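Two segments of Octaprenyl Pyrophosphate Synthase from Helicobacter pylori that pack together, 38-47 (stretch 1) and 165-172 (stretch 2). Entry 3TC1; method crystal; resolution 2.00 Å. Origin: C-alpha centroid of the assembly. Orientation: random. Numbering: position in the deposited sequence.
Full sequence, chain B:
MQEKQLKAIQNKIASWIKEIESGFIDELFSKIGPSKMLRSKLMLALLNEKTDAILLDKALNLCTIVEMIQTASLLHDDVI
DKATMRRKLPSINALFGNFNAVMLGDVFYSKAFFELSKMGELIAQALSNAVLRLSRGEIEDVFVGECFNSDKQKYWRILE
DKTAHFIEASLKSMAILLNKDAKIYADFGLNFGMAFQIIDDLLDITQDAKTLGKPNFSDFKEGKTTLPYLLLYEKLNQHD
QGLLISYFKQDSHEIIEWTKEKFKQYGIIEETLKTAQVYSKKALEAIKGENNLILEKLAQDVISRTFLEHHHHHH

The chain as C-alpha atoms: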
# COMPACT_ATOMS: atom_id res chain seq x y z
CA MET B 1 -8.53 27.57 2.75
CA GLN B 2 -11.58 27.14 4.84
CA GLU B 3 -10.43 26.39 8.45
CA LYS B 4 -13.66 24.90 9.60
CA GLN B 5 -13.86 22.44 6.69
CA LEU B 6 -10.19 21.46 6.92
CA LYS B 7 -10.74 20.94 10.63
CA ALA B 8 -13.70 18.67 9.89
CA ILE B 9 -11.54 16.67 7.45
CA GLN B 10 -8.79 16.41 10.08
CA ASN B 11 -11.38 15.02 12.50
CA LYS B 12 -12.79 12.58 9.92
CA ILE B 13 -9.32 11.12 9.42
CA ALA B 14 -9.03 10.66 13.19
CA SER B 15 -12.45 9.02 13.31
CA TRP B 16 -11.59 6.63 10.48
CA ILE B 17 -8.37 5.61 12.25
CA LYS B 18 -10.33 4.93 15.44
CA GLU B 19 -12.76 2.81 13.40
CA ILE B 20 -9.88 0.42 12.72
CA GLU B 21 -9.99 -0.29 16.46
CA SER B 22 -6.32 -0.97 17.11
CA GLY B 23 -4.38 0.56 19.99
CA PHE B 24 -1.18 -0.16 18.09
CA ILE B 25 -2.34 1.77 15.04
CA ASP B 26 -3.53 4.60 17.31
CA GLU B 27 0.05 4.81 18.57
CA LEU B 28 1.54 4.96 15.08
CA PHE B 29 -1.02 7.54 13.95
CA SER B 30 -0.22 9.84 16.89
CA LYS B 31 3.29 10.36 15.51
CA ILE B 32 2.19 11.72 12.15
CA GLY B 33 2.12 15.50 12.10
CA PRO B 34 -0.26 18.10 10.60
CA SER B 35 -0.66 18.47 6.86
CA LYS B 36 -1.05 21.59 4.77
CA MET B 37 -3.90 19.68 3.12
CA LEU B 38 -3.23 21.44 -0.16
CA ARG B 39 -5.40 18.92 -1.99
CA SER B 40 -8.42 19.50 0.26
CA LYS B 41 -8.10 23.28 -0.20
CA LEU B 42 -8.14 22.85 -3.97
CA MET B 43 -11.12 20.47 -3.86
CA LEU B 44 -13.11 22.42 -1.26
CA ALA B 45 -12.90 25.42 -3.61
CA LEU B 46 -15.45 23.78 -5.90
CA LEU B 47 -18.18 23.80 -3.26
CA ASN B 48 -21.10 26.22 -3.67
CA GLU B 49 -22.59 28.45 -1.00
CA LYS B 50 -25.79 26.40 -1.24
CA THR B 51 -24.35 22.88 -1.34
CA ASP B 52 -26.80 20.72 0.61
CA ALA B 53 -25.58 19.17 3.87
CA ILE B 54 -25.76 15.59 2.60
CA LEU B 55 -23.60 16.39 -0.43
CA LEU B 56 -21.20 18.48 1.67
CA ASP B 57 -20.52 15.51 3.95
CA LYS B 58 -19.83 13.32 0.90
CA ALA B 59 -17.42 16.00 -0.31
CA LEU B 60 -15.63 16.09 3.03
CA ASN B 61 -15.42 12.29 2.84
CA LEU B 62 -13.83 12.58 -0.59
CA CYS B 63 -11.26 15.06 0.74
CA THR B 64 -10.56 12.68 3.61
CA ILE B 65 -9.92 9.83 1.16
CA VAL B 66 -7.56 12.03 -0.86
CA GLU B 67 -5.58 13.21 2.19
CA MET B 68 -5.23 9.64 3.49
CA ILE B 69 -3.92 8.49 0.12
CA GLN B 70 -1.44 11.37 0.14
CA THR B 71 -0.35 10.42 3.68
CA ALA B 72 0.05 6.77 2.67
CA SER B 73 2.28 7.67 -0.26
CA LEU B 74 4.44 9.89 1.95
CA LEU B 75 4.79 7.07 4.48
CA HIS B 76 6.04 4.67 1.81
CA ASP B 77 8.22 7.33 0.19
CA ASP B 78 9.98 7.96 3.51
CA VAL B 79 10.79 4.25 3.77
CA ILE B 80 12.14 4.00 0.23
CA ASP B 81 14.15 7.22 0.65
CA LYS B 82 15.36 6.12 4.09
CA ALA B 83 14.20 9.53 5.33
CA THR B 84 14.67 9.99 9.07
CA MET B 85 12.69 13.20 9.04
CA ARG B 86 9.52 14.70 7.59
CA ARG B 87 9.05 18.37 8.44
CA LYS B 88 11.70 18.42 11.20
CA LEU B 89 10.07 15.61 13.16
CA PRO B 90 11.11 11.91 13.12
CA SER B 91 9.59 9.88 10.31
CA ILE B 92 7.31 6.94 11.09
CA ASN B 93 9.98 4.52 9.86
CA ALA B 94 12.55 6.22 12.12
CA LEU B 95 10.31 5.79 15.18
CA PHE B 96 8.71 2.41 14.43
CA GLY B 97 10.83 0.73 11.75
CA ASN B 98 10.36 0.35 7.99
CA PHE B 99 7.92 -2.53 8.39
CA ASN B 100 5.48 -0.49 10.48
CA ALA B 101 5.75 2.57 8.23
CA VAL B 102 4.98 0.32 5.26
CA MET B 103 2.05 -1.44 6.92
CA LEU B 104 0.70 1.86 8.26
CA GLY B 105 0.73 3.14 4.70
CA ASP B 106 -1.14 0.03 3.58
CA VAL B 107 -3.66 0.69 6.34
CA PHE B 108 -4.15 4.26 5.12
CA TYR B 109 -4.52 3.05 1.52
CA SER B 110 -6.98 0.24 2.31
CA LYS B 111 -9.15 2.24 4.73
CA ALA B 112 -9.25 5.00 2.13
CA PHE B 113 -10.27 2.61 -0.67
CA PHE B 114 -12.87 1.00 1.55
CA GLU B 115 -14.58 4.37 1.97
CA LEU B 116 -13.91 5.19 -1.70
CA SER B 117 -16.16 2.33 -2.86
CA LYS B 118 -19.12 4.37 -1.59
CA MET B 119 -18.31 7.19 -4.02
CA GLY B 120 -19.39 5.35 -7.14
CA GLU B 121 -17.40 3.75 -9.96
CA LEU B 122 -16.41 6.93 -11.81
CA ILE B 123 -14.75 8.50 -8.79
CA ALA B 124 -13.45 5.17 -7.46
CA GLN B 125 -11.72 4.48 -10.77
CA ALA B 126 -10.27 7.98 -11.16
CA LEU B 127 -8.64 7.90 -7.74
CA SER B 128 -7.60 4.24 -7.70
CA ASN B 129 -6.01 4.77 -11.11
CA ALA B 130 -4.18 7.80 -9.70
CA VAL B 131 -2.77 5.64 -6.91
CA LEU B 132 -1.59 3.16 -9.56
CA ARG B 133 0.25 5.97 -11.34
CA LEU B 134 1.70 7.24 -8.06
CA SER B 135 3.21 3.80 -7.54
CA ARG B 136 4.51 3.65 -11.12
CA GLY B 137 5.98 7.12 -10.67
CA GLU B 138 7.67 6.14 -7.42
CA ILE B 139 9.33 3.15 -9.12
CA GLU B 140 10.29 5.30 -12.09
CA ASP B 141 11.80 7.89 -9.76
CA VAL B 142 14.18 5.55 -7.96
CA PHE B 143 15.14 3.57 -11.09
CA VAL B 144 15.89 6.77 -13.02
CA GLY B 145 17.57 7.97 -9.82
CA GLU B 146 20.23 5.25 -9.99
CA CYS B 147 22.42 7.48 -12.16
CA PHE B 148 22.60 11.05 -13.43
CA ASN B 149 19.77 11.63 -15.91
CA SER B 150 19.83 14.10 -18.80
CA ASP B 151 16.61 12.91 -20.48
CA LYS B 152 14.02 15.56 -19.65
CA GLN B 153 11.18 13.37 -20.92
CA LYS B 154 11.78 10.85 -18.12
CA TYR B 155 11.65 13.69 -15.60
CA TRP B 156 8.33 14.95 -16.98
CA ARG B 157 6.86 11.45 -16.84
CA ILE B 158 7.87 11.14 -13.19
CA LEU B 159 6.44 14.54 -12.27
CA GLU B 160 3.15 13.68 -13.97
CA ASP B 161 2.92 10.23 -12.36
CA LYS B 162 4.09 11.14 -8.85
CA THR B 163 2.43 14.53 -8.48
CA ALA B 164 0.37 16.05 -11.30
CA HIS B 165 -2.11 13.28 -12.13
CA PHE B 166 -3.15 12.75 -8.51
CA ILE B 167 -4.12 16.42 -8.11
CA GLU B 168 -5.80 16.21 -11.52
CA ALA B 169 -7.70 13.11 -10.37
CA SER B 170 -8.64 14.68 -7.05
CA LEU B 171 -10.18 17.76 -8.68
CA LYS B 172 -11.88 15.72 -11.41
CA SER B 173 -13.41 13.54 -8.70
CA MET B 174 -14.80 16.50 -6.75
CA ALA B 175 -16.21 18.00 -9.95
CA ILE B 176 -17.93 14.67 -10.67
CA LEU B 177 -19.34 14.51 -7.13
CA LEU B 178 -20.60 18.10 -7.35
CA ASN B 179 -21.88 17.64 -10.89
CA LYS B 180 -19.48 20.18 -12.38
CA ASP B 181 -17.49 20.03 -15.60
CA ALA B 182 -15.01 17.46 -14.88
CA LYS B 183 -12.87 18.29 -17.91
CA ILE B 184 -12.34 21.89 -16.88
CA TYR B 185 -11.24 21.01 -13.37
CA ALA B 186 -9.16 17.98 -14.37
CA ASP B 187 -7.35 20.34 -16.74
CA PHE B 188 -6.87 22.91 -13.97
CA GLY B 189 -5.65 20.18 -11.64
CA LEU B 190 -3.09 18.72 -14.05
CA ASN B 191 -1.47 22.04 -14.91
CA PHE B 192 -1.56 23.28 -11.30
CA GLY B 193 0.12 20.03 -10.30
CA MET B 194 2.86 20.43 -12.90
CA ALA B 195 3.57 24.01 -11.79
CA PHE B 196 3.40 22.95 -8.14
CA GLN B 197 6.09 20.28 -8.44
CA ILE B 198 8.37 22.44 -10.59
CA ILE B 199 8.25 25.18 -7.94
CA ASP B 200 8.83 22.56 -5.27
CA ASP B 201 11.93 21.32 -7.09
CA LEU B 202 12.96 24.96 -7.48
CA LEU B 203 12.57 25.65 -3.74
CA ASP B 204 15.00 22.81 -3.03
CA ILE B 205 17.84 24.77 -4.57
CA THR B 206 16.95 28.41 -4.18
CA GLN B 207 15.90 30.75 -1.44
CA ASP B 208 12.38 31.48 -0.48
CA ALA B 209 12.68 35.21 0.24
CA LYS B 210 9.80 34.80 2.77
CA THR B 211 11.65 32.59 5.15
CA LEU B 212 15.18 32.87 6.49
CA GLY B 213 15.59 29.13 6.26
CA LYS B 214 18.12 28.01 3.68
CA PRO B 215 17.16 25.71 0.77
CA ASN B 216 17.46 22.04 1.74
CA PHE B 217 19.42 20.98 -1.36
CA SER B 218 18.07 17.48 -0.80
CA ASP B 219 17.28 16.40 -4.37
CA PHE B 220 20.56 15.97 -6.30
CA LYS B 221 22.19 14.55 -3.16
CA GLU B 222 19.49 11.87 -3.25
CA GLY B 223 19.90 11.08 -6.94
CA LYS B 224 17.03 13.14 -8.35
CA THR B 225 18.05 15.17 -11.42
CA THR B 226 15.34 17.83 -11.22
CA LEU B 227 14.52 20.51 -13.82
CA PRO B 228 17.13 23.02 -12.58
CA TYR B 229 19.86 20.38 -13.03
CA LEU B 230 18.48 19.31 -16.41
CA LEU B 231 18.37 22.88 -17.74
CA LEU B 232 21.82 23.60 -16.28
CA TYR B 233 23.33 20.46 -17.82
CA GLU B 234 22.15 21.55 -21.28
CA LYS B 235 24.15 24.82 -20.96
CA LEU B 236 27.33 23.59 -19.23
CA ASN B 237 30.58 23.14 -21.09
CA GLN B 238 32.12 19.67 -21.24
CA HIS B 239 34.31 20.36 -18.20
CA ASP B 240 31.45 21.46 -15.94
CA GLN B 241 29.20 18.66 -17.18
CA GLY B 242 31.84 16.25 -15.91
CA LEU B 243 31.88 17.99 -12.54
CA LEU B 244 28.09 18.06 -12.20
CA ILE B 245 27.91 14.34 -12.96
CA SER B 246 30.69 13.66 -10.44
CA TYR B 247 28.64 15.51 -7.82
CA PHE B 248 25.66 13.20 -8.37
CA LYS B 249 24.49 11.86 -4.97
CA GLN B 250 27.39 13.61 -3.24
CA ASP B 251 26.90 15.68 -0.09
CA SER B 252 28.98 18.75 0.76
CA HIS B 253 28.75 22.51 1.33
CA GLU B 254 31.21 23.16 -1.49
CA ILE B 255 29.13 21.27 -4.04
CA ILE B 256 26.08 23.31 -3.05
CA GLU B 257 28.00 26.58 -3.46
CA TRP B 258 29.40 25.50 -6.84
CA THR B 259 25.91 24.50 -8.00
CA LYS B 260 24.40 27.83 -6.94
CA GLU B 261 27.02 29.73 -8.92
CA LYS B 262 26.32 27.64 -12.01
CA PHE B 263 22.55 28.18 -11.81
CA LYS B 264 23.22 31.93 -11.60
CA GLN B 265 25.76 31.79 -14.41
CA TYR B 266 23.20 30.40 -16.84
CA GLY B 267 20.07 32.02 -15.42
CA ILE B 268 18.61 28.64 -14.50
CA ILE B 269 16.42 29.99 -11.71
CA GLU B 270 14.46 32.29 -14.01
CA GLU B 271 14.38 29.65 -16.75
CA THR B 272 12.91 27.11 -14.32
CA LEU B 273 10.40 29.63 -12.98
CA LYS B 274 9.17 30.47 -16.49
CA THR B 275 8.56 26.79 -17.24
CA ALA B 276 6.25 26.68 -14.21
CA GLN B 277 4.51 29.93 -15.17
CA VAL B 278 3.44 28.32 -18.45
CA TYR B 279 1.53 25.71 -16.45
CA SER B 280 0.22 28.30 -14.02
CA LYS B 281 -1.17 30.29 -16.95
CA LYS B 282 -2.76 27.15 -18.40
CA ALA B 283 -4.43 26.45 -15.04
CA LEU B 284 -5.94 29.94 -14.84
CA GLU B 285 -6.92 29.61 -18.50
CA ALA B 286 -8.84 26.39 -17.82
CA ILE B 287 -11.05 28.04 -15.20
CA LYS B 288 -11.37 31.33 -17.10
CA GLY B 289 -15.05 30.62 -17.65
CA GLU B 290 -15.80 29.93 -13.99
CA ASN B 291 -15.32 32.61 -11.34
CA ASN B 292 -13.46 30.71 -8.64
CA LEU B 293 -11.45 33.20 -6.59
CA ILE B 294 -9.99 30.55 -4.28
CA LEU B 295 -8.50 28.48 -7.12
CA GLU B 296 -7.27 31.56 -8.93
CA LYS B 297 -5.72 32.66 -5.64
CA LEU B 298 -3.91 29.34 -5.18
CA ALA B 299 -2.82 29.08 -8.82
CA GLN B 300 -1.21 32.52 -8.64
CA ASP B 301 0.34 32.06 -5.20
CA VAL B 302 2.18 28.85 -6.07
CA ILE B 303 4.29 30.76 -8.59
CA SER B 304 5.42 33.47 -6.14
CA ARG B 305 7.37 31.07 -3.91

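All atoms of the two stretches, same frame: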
# COMPACT_ATOMS: atom_id res chain seq x y z
N LEU B 38 -3.14 20.68 1.07
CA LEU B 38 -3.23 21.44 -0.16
C LEU B 38 -4.33 20.88 -1.06
O LEU B 38 -5.10 21.63 -1.67
CB LEU B 38 -1.90 21.39 -0.90
CG LEU B 38 -1.92 21.92 -2.34
CD1 LEU B 38 -2.45 23.34 -2.36
CD2 LEU B 38 -0.52 21.85 -2.92
N ARG B 39 -4.41 19.55 -1.14
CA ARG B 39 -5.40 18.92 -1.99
C ARG B 39 -6.83 19.17 -1.54
O ARG B 39 -7.68 19.39 -2.38
CB ARG B 39 -5.07 17.43 -2.18
CG ARG B 39 -3.74 17.27 -2.93
CD ARG B 39 -3.10 15.90 -2.82
NE ARG B 39 -1.76 15.89 -3.40
CZ ARG B 39 -0.68 16.45 -2.84
NH1 ARG B 39 0.49 16.39 -3.46
NH2 ARG B 39 -0.77 17.05 -1.66
N SER B 40 -7.08 19.21 -0.24
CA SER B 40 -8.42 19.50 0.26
C SER B 40 -8.80 20.95 -0.06
O SER B 40 -9.95 21.24 -0.40
CB SER B 40 -8.51 19.26 1.77
OG SER B 40 -8.44 17.88 2.07
N LYS B 41 -7.84 21.86 0.06
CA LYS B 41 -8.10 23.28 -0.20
C LYS B 41 -8.51 23.47 -1.65
O LYS B 41 -9.44 24.22 -1.96
CB LYS B 41 -6.85 24.12 0.08
CG LYS B 41 -6.44 24.19 1.55
CD LYS B 41 -5.13 24.97 1.69
CE LYS B 41 -4.72 25.15 3.14
NZ LYS B 41 -3.47 25.96 3.24
N LEU B 42 -7.83 22.78 -2.55
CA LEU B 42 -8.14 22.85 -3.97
C LEU B 42 -9.53 22.29 -4.26
O LEU B 42 -10.31 22.90 -4.99
CB LEU B 42 -7.10 22.07 -4.77
CG LEU B 42 -5.74 22.73 -4.87
CD1 LEU B 42 -4.74 21.80 -5.53
CD2 LEU B 42 -5.88 24.02 -5.67
N MET B 43 -9.83 21.13 -3.68
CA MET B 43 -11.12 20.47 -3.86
C MET B 43 -12.27 21.22 -3.20
O MET B 43 -13.34 21.37 -3.80
CB MET B 43 -11.06 19.05 -3.31
CG MET B 43 -10.05 18.15 -4.02
SD MET B 43 -9.69 16.67 -3.06
CE MET B 43 -11.05 15.64 -3.56
N LEU B 44 -12.06 21.69 -1.98
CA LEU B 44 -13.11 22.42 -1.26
C LEU B 44 -13.54 23.68 -2.01
O LEU B 44 -14.66 24.15 -1.85
CB LEU B 44 -12.62 22.81 0.14
CG LEU B 44 -12.44 21.70 1.17
CD1 LEU B 44 -11.72 22.25 2.39
CD2 LEU B 44 -13.79 21.13 1.56
N ALA B 45 -12.64 24.20 -2.84
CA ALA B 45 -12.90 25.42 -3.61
C ALA B 45 -14.00 25.26 -4.64
O ALA B 45 -14.49 26.26 -5.18
CB ALA B 45 -11.61 25.88 -4.29
N LEU B 46 -14.39 24.03 -4.93
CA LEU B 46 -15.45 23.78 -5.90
C LEU B 46 -16.84 23.81 -5.28
O LEU B 46 -17.84 23.88 -6.00
CB LEU B 46 -15.23 22.43 -6.60
CG LEU B 46 -14.19 22.43 -7.73
CD1 LEU B 46 -12.82 22.78 -7.17
CD2 LEU B 46 -14.16 21.07 -8.41
N LEU B 47 -16.90 23.77 -3.96
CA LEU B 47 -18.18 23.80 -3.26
C LEU B 47 -18.92 25.12 -3.47
O LEU B 47 -18.30 26.17 -3.62
CB LEU B 47 -17.96 23.57 -1.76
CG LEU B 47 -17.55 22.16 -1.33
CD1 LEU B 47 -17.13 22.17 0.14
CD2 LEU B 47 -18.72 21.21 -1.55
N HIS B 165 -0.89 14.06 -11.92
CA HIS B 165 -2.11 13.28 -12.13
C HIS B 165 -2.98 13.04 -10.91
O HIS B 165 -4.20 12.93 -11.03
CB HIS B 165 -1.75 11.94 -12.78
CG HIS B 165 -1.39 12.05 -14.23
ND1 HIS B 165 -2.27 12.51 -15.18
CD2 HIS B 165 -0.23 11.79 -14.88
CE1 HIS B 165 -1.67 12.53 -16.36
NE2 HIS B 165 -0.43 12.10 -16.20
N PHE B 166 -2.37 12.96 -9.73
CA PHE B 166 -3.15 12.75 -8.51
C PHE B 166 -3.98 14.01 -8.22
O PHE B 166 -5.17 13.91 -7.88
CB PHE B 166 -2.21 12.42 -7.35
CG PHE B 166 -2.90 12.21 -6.04
CD1 PHE B 166 -4.16 11.62 -5.98
CD2 PHE B 166 -2.28 12.58 -4.85
CE1 PHE B 166 -4.78 11.39 -4.75
CE2 PHE B 166 -2.90 12.35 -3.62
CZ PHE B 166 -4.15 11.76 -3.57
N ILE B 167 -3.38 15.18 -8.35
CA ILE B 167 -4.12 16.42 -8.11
C ILE B 167 -5.21 16.52 -9.18
O ILE B 167 -6.35 16.89 -8.90
CB ILE B 167 -3.19 17.66 -8.16
CG1 ILE B 167 -2.18 17.58 -7.01
CG2 ILE B 167 -4.01 18.95 -8.04
CD1 ILE B 167 -1.12 18.67 -7.03
N GLU B 168 -4.84 16.19 -10.42
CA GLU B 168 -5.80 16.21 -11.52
C GLU B 168 -6.98 15.30 -11.17
O GLU B 168 -8.14 15.70 -11.31
CB GLU B 168 -5.15 15.69 -12.80
CG GLU B 168 -6.14 15.42 -13.92
CD GLU B 168 -5.50 14.76 -15.13
OE1 GLU B 168 -4.73 13.80 -14.93
OE2 GLU B 168 -5.77 15.19 -16.27
N ALA B 169 -6.68 14.09 -10.72
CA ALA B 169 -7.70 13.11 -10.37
C ALA B 169 -8.54 13.54 -9.18
O ALA B 169 -9.74 13.24 -9.10
CB ALA B 169 -7.06 11.75 -10.09
N SER B 170 -7.92 14.23 -8.23
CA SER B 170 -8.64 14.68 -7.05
C SER B 170 -9.67 15.76 -7.40
O SER B 170 -10.79 15.75 -6.90
CB SER B 170 -7.67 15.22 -6.00
OG SER B 170 -6.80 14.20 -5.55
N LEU B 171 -9.28 16.68 -8.27
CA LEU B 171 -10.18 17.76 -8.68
C LEU B 171 -11.28 17.24 -9.61
O LEU B 171 -12.42 17.70 -9.53
CB LEU B 171 -9.39 18.87 -9.37
CG LEU B 171 -8.83 19.91 -8.38
CD1 LEU B 171 -7.72 20.71 -9.02
CD2 LEU B 171 -9.96 20.82 -7.93
N LYS B 172 -10.92 16.31 -10.48
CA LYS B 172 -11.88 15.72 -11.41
C LYS B 172 -12.94 14.98 -10.60
O LYS B 172 -14.13 15.04 -10.91
CB LYS B 172 -11.16 14.76 -12.36
CG LYS B 172 -12.03 14.15 -13.44
CD LYS B 172 -11.24 13.15 -14.28
CE LYS B 172 -12.12 12.47 -15.32
NZ LYS B 172 -11.34 11.49 -16.14

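Helices distant in sequence can pack through van der Waals contact without a hydrogen bond between them, and these two segments of octaprenyl pyrophosphate synthase are a compact example. Stretch 1 forms a helix from Leu38 and closes with a type I beta turn from Leu44 to Leu47; stretch 2 lies wholly within a longer helix. The helices run in broadly the same direction, crossing at -37°, with axes 9.4 Å apart at closest approach. Register is marked by Arg39 beside Ile167, whose CA atoms lie 6.7 Å apart, and one turn further on by Met43 beside Leu171, 5.6 Å between CA atoms.

No hydrogen bond crosses the interface. Within each helix the backbone bonds run along the chain, as in Met43 N to Arg39 O, 3.1 Å, and Leu171 N to Ile167 O, 3.0 Å, and the contacts between the helices are largely apolar. Leu171 is the most covered residue. Its CD2 lies 3.5 Å from Leu46 CD1 and 3.6 Å from the carbonyl oxygen, O, of Leu42, so a single methyl packs against both the turn and the helix before it. One turn earlier in stretch 2, Ile167 CG2 meets Leu42 CD1 at 3.9 Å, extending the apolar seam.

Met43 shows how a flexible side chain fills space: its CA-to-CB bond points sideways, yet its end bends inward to bring CE within 3.4 Å of Ser170 O, while SD sits 3.9 Å from Ser170 CB. The Ser170 hydroxyl turns back to its own helix, OG donating to Phe166 O at 2.9 Å, while its CB lies against the sulfur.

Arg39 reaches stretch 2 with both CD and the start of its guanidinium: CD lies 3.6 Å from Phe166 CE2, and NE lies 4.0 Å from Ile167 CG1, both van der Waals contacts.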